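Local coordinates for protein geranyltranstransferase (Thermotoga neapolitana, PDB 4WK5) that probably acts as a prenyltransferase of the FPP/GGPP synthase family, using magnesium to build isoprenoid chains, at residues 221-224 with 225-229. Numbering follows the deposited sequence.
Sequences IYDD and LKDVL
Ile221 and Leu225 lie alongside each other one turn apart, extending in the same direction. Ile221 CG2 meets Leu225 CD1 at 4.0 Å, and Ile221 O accepts a hydrogen bond from Leu225 N. Tyr222 brushes the same leucine branch, its CD1 4.3 Å from Leu225 CD1. Its hydroxyl is held by Asp262 of helix 248-274, against which Ile221 and Tyr222 also pack. Tyr222 O takes a nearly straight hydrogen bond from Lys226 N (2.9 Å, 166° at the hydrogen).

For Asp223, placing CG beside its own carbonyl carbon (chi1 177°) brings OD2 to 3.3 Å from Asp227 OD2. Both are acceptors without a hydrogen bond, and like charges would probably repel unless a cation lies near. The carboxylate planes are nearly perpendicular (87°). Lys226 NZ stays 4.6 Å from Asp223 OD1, too far for a salt bridge. Asp227 N donates to Asp223 O at 3.0 Å. Asp224 O accepts a hydrogen bond from Val228 N, while the Asp224 side chain touches Val249 of helix 248-274.

These are the last turns of helix 206-229. Asp223-Asp224-Leu225-Lys226-Asp227 is the second aspartate-rich DDxxD motif of trans-prenyltransferases. As in relatives, its carboxylates probably help bind magnesium and substrate diphosphate.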
# COMPACT_ATOMS: atom_id res chain seq x y z
N ILE A 221 -23.02 0.11 -10.99
CA ILE A 221 -24.20 -0.51 -11.61
C ILE A 221 -24.23 -0.21 -13.10
O ILE A 221 -24.49 -1.09 -13.92
CB ILE A 221 -25.53 -0.03 -10.98
CG1 ILE A 221 -25.62 -0.49 -9.53
CG2 ILE A 221 -26.74 -0.53 -11.79
CD1 ILE A 221 -26.72 0.19 -8.74
N TYR A 222 -23.96 1.04 -13.46
CA TYR A 222 -23.92 1.42 -14.87
C TYR A 222 -22.86 0.61 -15.60
O TYR A 222 -23.06 0.19 -16.73
CB TYR A 222 -23.66 2.91 -15.05
CG TYR A 222 -24.84 3.80 -14.72
CD1 TYR A 222 -26.14 3.42 -15.04
CD2 TYR A 222 -24.65 5.01 -14.07
CE1 TYR A 222 -27.22 4.25 -14.73
CE2 TYR A 222 -25.71 5.83 -13.76
CZ TYR A 222 -26.99 5.46 -14.08
OH TYR A 222 -28.04 6.29 -13.76
N ASP A 223 -21.72 0.38 -14.94
CA ASP A 223 -20.68 -0.47 -15.52
C ASP A 223 -21.18 -1.91 -15.72
O ASP A 223 -20.90 -2.53 -16.75
CB ASP A 223 -19.43 -0.48 -14.64
CG ASP A 223 -18.35 -1.41 -15.17
OD1 ASP A 223 -17.58 -0.97 -16.05
OD2 ASP A 223 -18.29 -2.57 -14.72
N ASP A 224 -21.90 -2.42 -14.73
CA ASP A 224 -22.52 -3.75 -14.82
C ASP A 224 -23.41 -3.85 -16.05
O ASP A 224 -23.37 -4.84 -16.79
CB ASP A 224 -23.38 -4.05 -13.60
CG ASP A 224 -22.59 -4.20 -12.33
OD1 ASP A 224 -21.36 -4.45 -12.39
OD2 ASP A 224 -23.22 -4.07 -11.26
N LEU A 225 -24.24 -2.83 -16.24
CA LEU A 225 -25.23 -2.83 -17.31
C LEU A 225 -24.55 -2.73 -18.67
O LEU A 225 -24.96 -3.39 -19.63
CB LEU A 225 -26.22 -1.68 -17.12
CG LEU A 225 -27.17 -1.82 -15.93
CD1 LEU A 225 -27.88 -0.51 -15.63
CD2 LEU A 225 -28.19 -2.92 -16.18
N LYS A 226 -23.51 -1.91 -18.75
CA LYS A 226 -22.65 -1.85 -19.93
C LYS A 226 -22.10 -3.22 -20.30
O LYS A 226 -22.14 -3.62 -21.47
CB LYS A 226 -21.49 -0.87 -19.68
CG LYS A 226 -20.38 -0.96 -20.71
CD LYS A 226 -19.03 -0.65 -20.08
CE LYS A 226 -17.89 -0.76 -21.08
NZ LYS A 226 -16.58 -0.36 -20.49
N ASP A 227 -21.60 -3.95 -19.31
CA ASP A 227 -21.04 -5.29 -19.53
C ASP A 227 -22.08 -6.27 -20.06
O ASP A 227 -21.78 -7.11 -20.90
CB ASP A 227 -20.43 -5.85 -18.24
CG ASP A 227 -19.25 -5.03 -17.75
OD1 ASP A 227 -18.72 -4.22 -18.53
OD2 ASP A 227 -18.86 -5.20 -16.57
N VAL A 228 -23.30 -6.15 -19.54
CA VAL A 228 -24.40 -7.03 -19.95
C VAL A 228 -24.75 -6.84 -21.43
O VAL A 228 -25.01 -7.81 -22.14
CB VAL A 228 -25.67 -6.79 -19.08
CG1 VAL A 228 -26.93 -7.23 -19.81
CG2 VAL A 228 -25.54 -7.52 -17.75
N LEU A 229 -24.74 -5.59 -21.88
CA LEU A 229 -25.09 -5.28 -23.27
C LEU A 229 -23.96 -5.68 -24.22
O LEU A 229 -24.20 -5.95 -25.39
CB LEU A 229 -25.42 -3.80 -23.42
CG LEU A 229 -26.87 -3.39 -23.16
CD1 LEU A 229 -27.41 -3.96 -21.86
CD2 LEU A 229 -27.00 -1.88 -23.18